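PDB 5G2P: transaminase from Arthrobacter sp., which probably catalyses the pyridoxal-5'-phosphate-dependent transfer of amino groups, acting as an S-selective omega-transaminase of the class-III aminotransferase family. Local coordinates for residues 236-241 with 266-271; 247-252 with 285-290; 291-296 with 308-313. All coordinates share one frame; numbering follows the deposited sequence.

Contact 1 of 3, residues 236-241 with 266-271; sequences TEVSQG and WISDEV. With PLP (pyridoxal-5'-phosphate), chain H.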
ATOM      1  N   THR B 236       9.974  16.293 -11.029  1.00 13.71           N
ATOM      2  CA  THR B 236      10.380  17.537 -10.372  1.00 14.21           C
ATOM      3  C   THR B 236       9.530  18.710 -10.849  1.00 14.38           C
ATOM      4  O   THR B 236       8.831  18.605 -11.856  1.00 14.85           O
ATOM      5  CB  THR B 236      11.857  17.920 -10.635  1.00 14.22           C
ATOM      6  OG1 THR B 236      12.027  18.330 -11.998  1.00 13.65           O
ATOM      7  CG2 THR B 236      12.812  16.775 -10.281  1.00 13.86           C
ATOM      8  N   GLU B 237       9.578  19.814 -10.112  1.00 13.89           N
ATOM      9  CA  GLU B 237       9.231  21.109 -10.671  1.00 14.96           C
ATOM     10  C   GLU B 237      10.570  21.842 -10.788  1.00 16.16           C
ATOM     11  O   GLU B 237      11.315  21.925  -9.829  1.00 16.43           O
ATOM     12  CB  GLU B 237       8.307  21.918  -9.728  1.00 14.66           C
ATOM     13  CG  GLU B 237       7.103  21.176  -9.179  1.00 14.89           C
ATOM     14  CD  GLU B 237       6.301  22.067  -8.246  1.00 14.96           C
ATOM     15  OE1 GLU B 237       5.658  23.033  -8.732  1.00 14.03           O
ATOM     16  OE2 GLU B 237       6.375  21.825  -7.025  1.00 14.22           O
ATOM     17  N   VAL B 238      10.864  22.393 -11.950  1.00 18.34           N
ATOM     18  CA  VAL B 238      12.095  23.160 -12.161  1.00 19.46           C
ATOM     19  C   VAL B 238      12.193  24.341 -11.165  1.00 19.61           C
ATOM     20  O   VAL B 238      13.280  24.690 -10.690  1.00 19.47           O
ATOM     21  CB  VAL B 238      12.176  23.555 -13.664  1.00 21.64           C
ATOM     22  CG1 VAL B 238      13.045  24.760 -13.915  1.00 24.14           C
ATOM     23  CG2 VAL B 238      12.660  22.357 -14.465  1.00 21.30           C
ATOM     24  N   SER B 239      11.040  24.914 -10.821  1.00 17.59           N
ATOM     25  CA  SER B 239      10.911  25.913  -9.767  1.00 18.32           C
ATOM     26  C   SER B 239       9.624  25.511  -9.095  1.00 17.55           C
ATOM     27  O   SER B 239       8.564  25.446  -9.760  1.00 17.89           O
ATOM     28  CB  SER B 239      10.767  27.351 -10.358  1.00 17.90           C
ATOM     29  OG  SER B 239      10.227  28.275  -9.414  1.00 22.62           O
ATOM     30  N   GLN B 240       9.693  25.252  -7.790  1.00 17.08           N
ATOM     31  CA  GLN B 240       8.507  24.801  -7.041  1.00 15.96           C
ATOM     32  C   GLN B 240       7.424  25.890  -7.055  1.00 15.82           C
ATOM     33  O   GLN B 240       7.677  27.050  -6.671  1.00 15.40           O
ATOM     34  CB  GLN B 240       8.907  24.410  -5.636  1.00 14.60           C
ATOM     35  CG  GLN B 240       9.601  23.064  -5.554  1.00 14.78           C
ATOM     36  CD  GLN B 240       9.962  22.687  -4.139  1.00 14.69           C
ATOM     37  OE1 GLN B 240      10.373  23.544  -3.358  1.00 16.40           O
ATOM     38  NE2 GLN B 240       9.836  21.403  -3.794  1.00 14.06           N
ATOM     39  N   GLY B 241       6.233  25.523  -7.530  1.00 15.71           N
ATOM     40  CA  GLY B 241       5.178  26.514  -7.795  1.00 15.24           C
ATOM     41  C   GLY B 241       4.397  26.908  -6.536  1.00 16.56           C
ATOM     42  O   GLY B 241       4.643  27.989  -5.937  1.00 16.10           O
ATOM     43  N   TRP B 266      13.500  11.218 -16.178  1.00 14.47           N
ATOM     44  CA  TRP B 266      13.172  12.508 -15.582  1.00 14.72           C
ATOM     45  C   TRP B 266      11.926  13.113 -16.204  1.00 14.57           C
ATOM     46  O   TRP B 266      11.861  13.358 -17.432  1.00 14.49           O
ATOM     47  CB  TRP B 266      14.342  13.489 -15.673  1.00 14.88           C
ATOM     48  CG  TRP B 266      14.001  14.880 -15.167  1.00 15.57           C
ATOM     49  CD1 TRP B 266      13.228  15.216 -14.064  1.00 15.12           C
ATOM     50  CD2 TRP B 266      14.443  16.112 -15.738  1.00 16.03           C
ATOM     51  NE1 TRP B 266      13.144  16.585 -13.947  1.00 15.21           N
ATOM     52  CE2 TRP B 266      13.883  17.163 -14.955  1.00 16.61           C
ATOM     53  CE3 TRP B 266      15.257  16.433 -16.832  1.00 16.60           C
ATOM     54  CZ2 TRP B 266      14.104  18.521 -15.249  1.00 17.35           C
ATOM     55  CZ3 TRP B 266      15.474  17.780 -17.132  1.00 16.74           C
ATOM     56  CH2 TRP B 266      14.899  18.809 -16.335  1.00 18.62           C
ATOM     57  N   ILE B 267      10.945  13.360 -15.332  1.00 14.36           N
ATOM     58  CA  ILE B 267       9.694  14.028 -15.714  1.00 13.53           C
ATOM     59  C   ILE B 267       9.801  15.449 -15.226  1.00 13.17           C
ATOM     60  O   ILE B 267       9.895  15.674 -14.020  1.00 12.53           O
ATOM     61  CB  ILE B 267       8.469  13.396 -15.030  1.00 13.95           C
ATOM     62  CG1 ILE B 267       8.304  11.925 -15.440  1.00 13.07           C
ATOM     63  CG2 ILE B 267       7.195  14.201 -15.354  1.00 13.84           C
ATOM     64  CD1 ILE B 267       7.474  11.135 -14.432  1.00 14.27           C
ATOM     65  N   SER B 268       9.792  16.412 -16.154  1.00 13.29           N
ATOM     66  CA  SER B 268       9.729  17.803 -15.742  1.00 13.32           C
ATOM     67  C   SER B 268       8.252  18.155 -15.691  1.00 13.50           C
ATOM     68  O   SER B 268       7.600  18.190 -16.717  1.00 13.83           O
ATOM     69  CB  SER B 268      10.421  18.742 -16.739  1.00 13.10           C
ATOM     70  OG  SER B 268      10.486  20.055 -16.177  1.00 13.34           O
ATOM     71  N   ASP B 269       7.736  18.442 -14.504  1.00 13.19           N
ATOM     72  CA  ASP B 269       6.340  18.839 -14.393  1.00 13.91           C
ATOM     73  C   ASP B 269       6.312  20.328 -14.701  1.00 14.03           C
ATOM     74  O   ASP B 269       6.599  21.158 -13.830  1.00 14.75           O
ATOM     75  CB  ASP B 269       5.790  18.527 -12.996  1.00 13.70           C
ATOM     76  CG  ASP B 269       4.348  18.982 -12.820  1.00 14.11           C
ATOM     77  OD1 ASP B 269       3.770  19.570 -13.759  1.00 13.56           O
ATOM     78  OD2 ASP B 269       3.787  18.742 -11.746  1.00 14.13           O
ATOM     79  N   GLU B 270       5.977  20.635 -15.953  1.00 13.50           N
ATOM     80  CA  GLU B 270       5.897  22.012 -16.472  1.00 14.29           C
ATOM     81  C   GLU B 270       4.478  22.588 -16.473  1.00 13.94           C
ATOM     82  O   GLU B 270       4.212  23.569 -17.158  1.00 15.74           O
ATOM     83  CB  GLU B 270       6.459  22.088 -17.909  1.00 13.59           C
ATOM     84  CG  GLU B 270       7.942  21.665 -18.007  1.00 14.29           C
ATOM     85  CD  GLU B 270       8.914  22.818 -17.719  1.00 14.59           C
ATOM     86  OE1 GLU B 270       8.452  23.989 -17.671  1.00 15.54           O
ATOM     87  OE2 GLU B 270      10.145  22.567 -17.573  1.00 14.46           O
ATOM     88  N   VAL B 271       3.579  22.017 -15.696  1.00 13.92           N
ATOM     89  CA  VAL B 271       2.200  22.549 -15.633  1.00 13.55           C
ATOM     90  C   VAL B 271       2.184  24.058 -15.357  1.00 14.48           C
ATOM     91  O   VAL B 271       1.493  24.805 -16.051  1.00 15.02           O
ATOM     92  CB  VAL B 271       1.312  21.742 -14.640  1.00 13.24           C
ATOM     93  CG1 VAL B 271      -0.018  22.467 -14.357  1.00 12.26           C
ATOM     94  CG2 VAL B 271       0.995  20.361 -15.234  1.00 12.52           C
TER
HETATM   95  N1  PLP H2000       1.588  20.387 -11.343  1.00 15.78           N
HETATM   96  C2  PLP H2000       2.005  21.655 -11.063  1.00 15.76           C
HETATM   97  C2A PLP H2000       3.468  22.018 -11.028  1.00 15.26           C
HETATM   98  C3  PLP H2000       1.002  22.687 -10.751  1.00 16.18           C
HETATM   99  O3  PLP H2000       1.327  23.989 -10.483  1.00 17.99           O
HETATM  100  C4  PLP H2000      -0.428  22.323 -10.803  1.00 16.05           C
HETATM  101  C4A PLP H2000      -1.371  23.506 -10.578  1.00 19.66           C
HETATM  102  C5  PLP H2000      -0.753  20.887 -11.102  1.00 15.01           C
HETATM  103  C6  PLP H2000       0.289  19.991 -11.349  1.00 14.56           C
HETATM  104  C5A PLP H2000      -2.155  20.353 -11.154  1.00 14.11           C
HETATM  105  O4P PLP H2000      -2.875  20.889 -12.256  1.00 13.96           O
HETATM  106  P   PLP H2000      -4.480  21.032 -12.120  1.00 12.73           P
HETATM  107  O1P PLP H2000      -4.863  21.609 -13.443  1.00 13.63           O
HETATM  108  O2P PLP H2000      -5.085  19.665 -11.881  1.00 12.56           O
HETATM  109  O3P PLP H2000      -4.776  21.994 -10.961  1.00 12.49           O
HETATM  110  O   HOH W   1       9.007  22.510 -13.945  1.00 22.58           O
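T236 and W266 meet through a single straight side-chain bond: indole NE1 donates to T236 OG1 over 2.8 Å, with the oxygen almost exactly in the ring plane and the angle at the hydrogen 165°. T236 puts OG1 there by setting it between its own backbone N and carbonyl carbon (chi1 70°), while CG2 comes near the same NE1, at 3.7 Å. S268 CB lies over one face of the indole, toward its rim. V238 follows along the benzo edge, its CG2 touching S268 OG at 3.6 Å and, more loosely, E270 OE2, to which that hydroxyl is bonded; E270 OE1 bonds T273 OG1. Two backbone bonds hold the parallel pairing, T236 N to I267 O and D269 N to T236 O; just beyond it, a water carries the link on from V238 N to D269 O. D269 can be followed outward. Its CB lies 3.2 Å from T236 O; CG stands anti to the backbone N (chi1 178°) and faces the cofactor. OD1 takes the backbone N of V271 at 3.1 Å, an Asx turn, and also bonds T295. OD2 comes within 2.8 Å of PLP N1 and is bonded to H149 as well, so both oxygens have protein partners that fix the carboxylate's rotation. E237 reaches the PLP methyl C2A with OE1, at 3.3 Å, and the same oxygen receives G241 N. An aspartate at the C-terminal end of a parallel strand, set against the pyridine nitrogen, is the hallmark of the fold type I PLP enzymes.

Contact 2 of 3, residues 247-252 with 285-290; sequences PPYEYV and QHYGVQ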
ATOM      1  N   PRO B 247      15.526  26.991  -7.405  1.00 17.44           N
ATOM      2  CA  PRO B 247      16.614  26.080  -7.075  1.00 18.14           C
ATOM      3  C   PRO B 247      17.991  26.735  -7.110  1.00 20.03           C
ATOM      4  O   PRO B 247      18.170  27.745  -7.801  1.00 19.50           O
ATOM      5  CB  PRO B 247      16.526  25.034  -8.189  1.00 17.80           C
ATOM      6  CG  PRO B 247      16.067  25.823  -9.372  1.00 18.27           C
ATOM      7  CD  PRO B 247      15.072  26.815  -8.800  1.00 18.22           C
ATOM      8  N   PRO B 248      18.974  26.140  -6.403  1.00 21.58           N
ATOM      9  CA  PRO B 248      20.355  26.464  -6.760  1.00 23.23           C
ATOM     10  C   PRO B 248      20.538  26.208  -8.248  1.00 23.87           C
ATOM     11  O   PRO B 248      19.988  25.238  -8.786  1.00 21.38           O
ATOM     12  CB  PRO B 248      21.195  25.469  -5.947  1.00 23.03           C
ATOM     13  CG  PRO B 248      20.240  24.474  -5.383  1.00 23.38           C
ATOM     14  CD  PRO B 248      18.886  25.120  -5.345  1.00 22.19           C
ATOM     15  N   TYR B 249      21.304  27.070  -8.901  1.00 25.31           N
ATOM     16  CA  TYR B 249      21.524  26.992 -10.344  1.00 29.61           C
ATOM     17  C   TYR B 249      21.881  25.588 -10.879  1.00 26.70           C
ATOM     18  O   TYR B 249      21.414  25.189 -11.942  1.00 24.27           O
ATOM     19  CB  TYR B 249      22.613  28.001 -10.727  1.00 38.43           C
ATOM     20  CG  TYR B 249      22.733  28.261 -12.208  1.00 52.19           C
ATOM     21  CD1 TYR B 249      21.585  28.444 -13.007  1.00 59.43           C
ATOM     22  CD2 TYR B 249      23.990  28.367 -12.820  1.00 59.65           C
ATOM     23  CE1 TYR B 249      21.684  28.701 -14.371  1.00 62.68           C
ATOM     24  CE2 TYR B 249      24.099  28.634 -14.182  1.00 65.88           C
ATOM     25  CZ  TYR B 249      22.945  28.795 -14.952  1.00 68.93           C
ATOM     26  OH  TYR B 249      23.046  29.056 -16.303  1.00 74.13           O
ATOM     27  N   GLU B 250      22.681  24.837 -10.123  1.00 24.76           N
ATOM     28  CA  GLU B 250      23.227  23.563 -10.606  1.00 25.37           C
ATOM     29  C   GLU B 250      22.302  22.377 -10.382  1.00 22.24           C
ATOM     30  O   GLU B 250      22.563  21.305 -10.897  1.00 21.02           O
ATOM     31  CB  GLU B 250      24.580  23.237  -9.947  1.00 27.34           C
ATOM     32  CG  GLU B 250      25.502  24.434  -9.860  1.00 34.17           C
ATOM     33  CD  GLU B 250      25.456  25.092  -8.489  1.00 36.95           C
ATOM     34  OE1 GLU B 250      24.448  25.744  -8.110  1.00 35.27           O
ATOM     35  OE2 GLU B 250      26.450  24.926  -7.770  1.00 40.47           O
ATOM     36  N   TYR B 251      21.230  22.574  -9.617  1.00 19.92           N
ATOM     37  CA  TYR B 251      20.373  21.466  -9.240  1.00 18.05           C
ATOM     38  C   TYR B 251      19.781  20.748 -10.461  1.00 17.81           C
ATOM     39  O   TYR B 251      19.859  19.526 -10.564  1.00 18.01           O
ATOM     40  CB  TYR B 251      19.278  21.946  -8.257  1.00 17.71           C
ATOM     41  CG  TYR B 251      18.339  20.826  -7.855  1.00 17.44           C
ATOM     42  CD1 TYR B 251      18.634  19.997  -6.774  1.00 17.17           C
ATOM     43  CD2 TYR B 251      17.181  20.564  -8.606  1.00 17.63           C
ATOM     44  CE1 TYR B 251      17.782  18.945  -6.422  1.00 17.78           C
ATOM     45  CE2 TYR B 251      16.336  19.518  -8.273  1.00 17.72           C
ATOM     46  CZ  TYR B 251      16.632  18.716  -7.175  1.00 17.50           C
ATOM     47  OH  TYR B 251      15.789  17.669  -6.856  1.00 16.46           O
ATOM     48  N   VAL B 252      19.191  21.506 -11.393  1.00 16.83           N
ATOM     49  CA  VAL B 252      18.516  20.892 -12.528  1.00 16.73           C
ATOM     50  C   VAL B 252      19.505  20.069 -13.394  1.00 17.33           C
ATOM     51  O   VAL B 252      19.193  18.937 -13.751  1.00 17.03           O
ATOM     52  CB  VAL B 252      17.704  21.944 -13.357  1.00 16.31           C
ATOM     53  CG1 VAL B 252      17.180  21.362 -14.644  1.00 15.03           C
ATOM     54  CG2 VAL B 252      16.543  22.537 -12.533  1.00 16.56           C
ATOM     55  N   GLN B 285      14.475  24.844 -19.869  1.00 18.00           N
ATOM     56  CA  GLN B 285      15.302  25.374 -20.959  1.00 18.12           C
ATOM     57  C   GLN B 285      16.316  26.413 -20.488  1.00 19.67           C
ATOM     58  O   GLN B 285      17.223  26.792 -21.235  1.00 20.91           O
ATOM     59  CB  GLN B 285      14.422  25.925 -22.087  1.00 17.24           C
ATOM     60  CG  GLN B 285      13.694  24.813 -22.823  1.00 18.23           C
ATOM     61  CD  GLN B 285      12.725  25.320 -23.876  1.00 18.78           C
ATOM     62  OE1 GLN B 285      12.106  26.385 -23.716  1.00 19.13           O
ATOM     63  NE2 GLN B 285      12.608  24.573 -24.973  1.00 17.73           N
ATOM     64  N   HIS B 286      16.152  26.874 -19.249  1.00 19.12           N
ATOM     65  CA  HIS B 286      17.124  27.740 -18.604  1.00 19.98           C
ATOM     66  C   HIS B 286      18.381  26.979 -18.245  1.00 20.99           C
ATOM     67  O   HIS B 286      19.389  27.609 -17.953  1.00 21.54           O
ATOM     68  CB  HIS B 286      16.553  28.289 -17.319  1.00 19.68           C
ATOM     69  CG  HIS B 286      15.509  29.328 -17.522  1.00 21.04           C
ATOM     70  ND1 HIS B 286      15.816  30.647 -17.815  1.00 21.17           N
ATOM     71  CD2 HIS B 286      14.160  29.258 -17.448  1.00 19.74           C
ATOM     72  CE1 HIS B 286      14.694  31.337 -17.918  1.00 20.30           C
ATOM     73  NE2 HIS B 286      13.681  30.514 -17.705  1.00 20.99           N
ATOM     74  N   TYR B 287      18.324  25.644 -18.286  1.00 19.38           N
ATOM     75  CA  TYR B 287      19.359  24.802 -17.656  1.00 20.06           C
ATOM     76  C   TYR B 287      20.190  23.908 -18.576  1.00 21.22           C
ATOM     77  O   TYR B 287      21.017  23.156 -18.094  1.00 23.44           O
ATOM     78  CB  TYR B 287      18.747  23.969 -16.503  1.00 18.50           C
ATOM     79  CG  TYR B 287      18.138  24.875 -15.437  1.00 20.53           C
ATOM     80  CD1 TYR B 287      18.959  25.573 -14.550  1.00 19.59           C
ATOM     81  CD2 TYR B 287      16.761  25.093 -15.373  1.00 19.07           C
ATOM     82  CE1 TYR B 287      18.437  26.436 -13.612  1.00 21.17           C
ATOM     83  CE2 TYR B 287      16.223  25.976 -14.432  1.00 20.00           C
ATOM     84  CZ  TYR B 287      17.070  26.629 -13.554  1.00 20.40           C
ATOM     85  OH  TYR B 287      16.584  27.487 -12.622  1.00 20.97           O
ATOM     86  N   GLY B 288      19.952  23.957 -19.878  1.00 23.02           N
ATOM     87  CA  GLY B 288      20.780  23.229 -20.839  1.00 25.20           C
ATOM     88  C   GLY B 288      20.577  21.727 -20.861  1.00 25.30           C
ATOM     89  O   GLY B 288      21.475  20.981 -21.258  1.00 24.63           O
ATOM     90  N   VAL B 289      19.396  21.290 -20.441  1.00 24.61           N
ATOM     91  CA  VAL B 289      19.067  19.872 -20.330  1.00 24.52           C
ATOM     92  C   VAL B 289      17.771  19.592 -21.082  1.00 24.30           C
ATOM     93  O   VAL B 289      17.079  20.514 -21.528  1.00 25.11           O
ATOM     94  CB  VAL B 289      18.860  19.440 -18.858  1.00 25.70           C
ATOM     95  CG1 VAL B 289      20.134  19.617 -18.044  1.00 25.12           C
ATOM     96  CG2 VAL B 289      17.715  20.218 -18.221  1.00 26.83           C
ATOM     97  N   GLN B 290      17.435  18.317 -21.190  1.00 23.41           N
ATOM     98  CA  GLN B 290      16.191  17.911 -21.829  1.00 23.57           C
ATOM     99  C   GLN B 290      15.586  16.758 -21.011  1.00 20.22           C
ATOM    100  O   GLN B 290      16.305  15.827 -20.653  1.00 19.78           O
ATOM    101  CB  GLN B 290      16.468  17.498 -23.287  1.00 26.80           C
ATOM    102  CG  GLN B 290      17.104  18.597 -24.151  1.00 31.58           C
ATOM    103  CD  GLN B 290      17.353  18.173 -25.609  1.00 37.81           C
ATOM    104  OE1 GLN B 290      17.544  19.016 -26.497  1.00 41.13           O
ATOM    105  NE2 GLN B 290      17.338  16.868 -25.861  1.00 39.71           N
TER
HETATM  106  O   HOH W   2      18.108  28.629 -10.776  1.00 26.14           O
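Methyl CG2 of V252 sits over one face of the Y287 ring, 3.9 Å from its centroid and 14° off the normal, a CH-pi interaction that forms the main apolar contact. The other methyl, CG1, leans on Y287 CB at 3.6 Å and reaches V289 CG2 at 3.8 Å, so one valine bridges both residues. The opposite face of the phenol has H286 CB near its rim. Y287 carries CG anti to its carbonyl carbon (chi1 -59°), and this swings the ring across V252 toward P247. The aromatic pair is looser: the rings of Y249 and Y287 approach obliquely, planes at 52°, with Y249 CD1 3.8 Å from Y287 CE1, and Y249 O also lies near that ring. In the fold, P248 to Y251 form a type I turn leading into helix 251-262 of the PLP-binding class-III aminotransferase architecture, and this turn packs on the loop between strands 265-269 and 293-296. The polar part runs through water, since no direct hydrogen bond joins the segments. A water at the phenol's edge lies 2.7 Å from Y287 OH and donates to P247 O, while P247 CG packs beside the same hydroxyl at 3.7 Å. An alanine at Y287 would remove the ring, and is likely to leave a gap beneath V252 and the bridging water without its phenol partner. Beyond the contact, H286 stacks its ring on Y384 and bonds T278 through NE2.

Contact 3 of 3, residues 291-296 with 308-313; sequences PDIITM and GAVVVS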
ATOM      1  N   PRO B 291      14.271  16.823 -20.690  1.00 18.58           N
ATOM      2  CA  PRO B 291      13.681  15.740 -19.890  1.00 17.14           C
ATOM      3  C   PRO B 291      13.233  14.573 -20.781  1.00 16.66           C
ATOM      4  O   PRO B 291      13.328  14.670 -21.992  1.00 17.41           O
ATOM      5  CB  PRO B 291      12.478  16.425 -19.241  1.00 17.24           C
ATOM      6  CG  PRO B 291      12.018  17.374 -20.290  1.00 17.68           C
ATOM      7  CD  PRO B 291      13.301  17.912 -20.917  1.00 17.45           C
ATOM      8  N   ASP B 292      12.772  13.480 -20.177  1.00 15.68           N
ATOM      9  CA  ASP B 292      12.168  12.358 -20.893  1.00 15.25           C
ATOM     10  C   ASP B 292      10.685  12.576 -21.153  1.00 14.53           C
ATOM     11  O   ASP B 292      10.146  12.111 -22.148  1.00 14.27           O
ATOM     12  CB  ASP B 292      12.384  11.099 -20.063  1.00 15.45           C
ATOM     13  CG  ASP B 292      13.865  10.812 -19.875  1.00 16.82           C
ATOM     14  OD1 ASP B 292      14.533  10.466 -20.875  1.00 17.21           O
ATOM     15  OD2 ASP B 292      14.372  11.013 -18.766  1.00 18.18           O
ATOM     16  N   ILE B 293      10.050  13.301 -20.238  1.00 14.79           N
ATOM     17  CA  ILE B 293       8.594  13.509 -20.248  1.00 15.59           C
ATOM     18  C   ILE B 293       8.332  14.899 -19.665  1.00 15.41           C
ATOM     19  O   ILE B 293       8.993  15.291 -18.706  1.00 16.70           O
ATOM     20  CB  ILE B 293       7.836  12.457 -19.384  1.00 15.63           C
ATOM     21  CG1 ILE B 293       8.068  11.026 -19.891  1.00 15.17           C
ATOM     22  CG2 ILE B 293       6.329  12.733 -19.395  1.00 16.34           C
ATOM     23  CD1 ILE B 293       7.559   9.943 -18.940  1.00 14.55           C
ATOM     24  N   ILE B 294       7.374  15.625 -20.252  1.00 15.17           N
ATOM     25  CA  ILE B 294       6.900  16.894 -19.705  1.00 16.05           C
ATOM     26  C   ILE B 294       5.402  16.768 -19.428  1.00 14.86           C
ATOM     27  O   ILE B 294       4.691  16.227 -20.253  1.00 13.82           O
ATOM     28  CB  ILE B 294       7.052  18.027 -20.765  1.00 16.83           C
ATOM     29  CG1 ILE B 294       8.512  18.204 -21.189  1.00 19.07           C
ATOM     30  CG2 ILE B 294       6.463  19.344 -20.261  1.00 18.90           C
ATOM     31  CD1 ILE B 294       8.647  19.137 -22.412  1.00 20.37           C
ATOM     32  N   THR B 295       4.928  17.287 -18.291  1.00 14.17           N
ATOM     33  CA  THR B 295       3.497  17.425 -18.056  1.00 13.95           C
ATOM     34  C   THR B 295       3.096  18.881 -18.216  1.00 14.04           C
ATOM     35  O   THR B 295       3.837  19.791 -17.809  1.00 13.59           O
ATOM     36  CB  THR B 295       3.107  16.911 -16.660  1.00 13.90           C
ATOM     37  OG1 THR B 295       3.903  17.584 -15.667  1.00 14.53           O
ATOM     38  CG2 THR B 295       3.339  15.404 -16.581  1.00 13.49           C
ATOM     39  N   MET B 296       1.923  19.102 -18.803  1.00 14.58           N
ATOM     40  CA  MET B 296       1.459  20.448 -19.154  1.00 15.01           C
ATOM     41  C   MET B 296       0.009  20.707 -18.670  1.00 15.48           C
ATOM     42  O   MET B 296      -0.830  19.777 -18.579  1.00 14.29           O
ATOM     43  CB  MET B 296       1.535  20.641 -20.684  1.00 15.54           C
ATOM     44  CG  MET B 296       2.933  20.520 -21.290  1.00 16.32           C
ATOM     45  SD  MET B 296       2.826  20.360 -23.077  1.00 17.71           S
ATOM     46  CE  MET B 296       4.549  20.302 -23.582  1.00 16.87           C
ATOM     47  N   GLY B 308      -4.941  19.726 -20.590  1.00 13.83           N
ATOM     48  CA  GLY B 308      -3.643  19.263 -20.053  1.00 13.63           C
ATOM     49  C   GLY B 308      -2.962  18.436 -21.120  1.00 13.08           C
ATOM     50  O   GLY B 308      -3.600  18.038 -22.071  1.00 13.69           O
ATOM     51  N   ALA B 309      -1.674  18.148 -20.962  1.00 13.83           N
ATOM     52  CA  ALA B 309      -0.980  17.296 -21.934  1.00 14.07           C
ATOM     53  C   ALA B 309       0.272  16.685 -21.325  1.00 14.36           C
ATOM     54  O   ALA B 309       0.833  17.196 -20.345  1.00 14.61           O
ATOM     55  CB  ALA B 309      -0.611  18.085 -23.218  1.00 13.36           C
ATOM     56  N   VAL B 310       0.721  15.607 -21.958  1.00 14.35           N
ATOM     57  CA  VAL B 310       2.034  15.055 -21.712  1.00 16.09           C
ATOM     58  C   VAL B 310       2.792  14.981 -23.046  1.00 16.16           C
ATOM     59  O   VAL B 310       2.201  14.652 -24.086  1.00 18.26           O
ATOM     60  CB  VAL B 310       1.924  13.688 -20.984  1.00 16.87           C
ATOM     61  CG1 VAL B 310       1.220  12.676 -21.881  1.00 19.59           C
ATOM     62  CG2 VAL B 310       3.300  13.141 -20.647  1.00 18.26           C
ATOM     63  N   VAL B 311       4.077  15.337 -23.019  1.00 16.12           N
ATOM     64  CA  VAL B 311       4.991  15.100 -24.125  1.00 15.59           C
ATOM     65  C   VAL B 311       5.997  14.033 -23.719  1.00 15.75           C
ATOM     66  O   VAL B 311       6.629  14.144 -22.678  1.00 15.11           O
ATOM     67  CB  VAL B 311       5.702  16.392 -24.602  1.00 15.58           C
ATOM     68  CG1 VAL B 311       6.807  16.056 -25.606  1.00 15.56           C
ATOM     69  CG2 VAL B 311       4.675  17.289 -25.258  1.00 14.56           C
ATOM     70  N   VAL B 312       6.134  12.996 -24.555  1.00 16.58           N
ATOM     71  CA  VAL B 312       7.083  11.922 -24.268  1.00 16.71           C
ATOM     72  C   VAL B 312       8.205  11.909 -25.311  1.00 16.46           C
ATOM     73  O   VAL B 312       8.000  12.299 -26.469  1.00 15.51           O
ATOM     74  CB  VAL B 312       6.412  10.528 -24.150  1.00 17.94           C
ATOM     75  CG1 VAL B 312       5.357  10.516 -23.017  1.00 16.61           C
ATOM     76  CG2 VAL B 312       5.773  10.108 -25.472  1.00 16.51           C
ATOM     77  N   SER B 313       9.392  11.463 -24.898  1.00 16.22           N
ATOM     78  CA  SER B 313      10.532  11.393 -25.810  1.00 17.24           C
ATOM     79  C   SER B 313      10.231  10.462 -26.983  1.00 18.00           C
ATOM     80  O   SER B 313       9.347   9.622 -26.904  1.00 17.59           O
ATOM     81  CB  SER B 313      11.763  10.851 -25.079  1.00 16.67           C
ATOM     82  OG  SER B 313      11.505   9.549 -24.578  1.00 16.72           O
TER
HETATM   83  O   HOH W   3      13.495   9.070 -22.846  1.00 19.61           O
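The carbonyl planes of I294 and V311 each hold the other residue's backbone N as donor, with I294 N 2.9 Å from V311 O. In the second hydrogen-bonded pair the donors leave the carbonyl planes. M296 N reaches A309 O at 2.7 Å with a tilt of 16°, whereas A309 N approaches M296 O from 48° above the carbonyl plane. In the non-hydrogen-bonded pairs on either side of I294-V311, I293 CA and V310 CA direct hydrogens at V311 O and I294 O. One face of this antiparallel hairpin carries I293, T295, V310 and V312; there the methyls I293 CG2 and V310 CG2 are pressed to 3.3 Å, a tight contact. The other carries I294, M296, A309 and V311. M296 runs extended beyond CG (chi2 166°), which lays SD along A309 CB and brings CE to 3.5 Å from V311 CG2. At the far end S313 N bonds D292 O, and a water joins D292 OD1 to S313 OG; D292 OD2 binds R256 and the backbone N of W266. S313 OG also caps I316 N, starting helix 314-321. Strand 293-296 lies between 265-269 and 308-313, whose other neighbour is strand 112-118. Helix 121-136 covers the I293 face, and V312 packs on M22 of the second subunit.

In the fold
Strand 265-269, part of contact 1, is the common neighbour of contacts 2 and 3. From contact 1, W266 touches contact 2 at V289 (CZ3 to CG2, 3.5 Å) and at V252 (CH2 to CG1, 3.8 Å), and V238 CG1 packs 3.4 Å from Y287 CE2. Contact 3 continues the same sheet: S268 N lies 2.9 Å from I293 O, and T295 OG1 bonds D269 OD1 at 2.8 Å, backing the residue that faces PLP N1. Contacts 2 and 3 simply follow one another at Q290 and P291, their centres about 17 Å apart. The side chain of P247 is about 13 Å from PLP, that of T295 about 6 Å. The loop of the 291-296/308-313 hairpin carries K298 of the PLP pocket, probably the Schiff-base lysine.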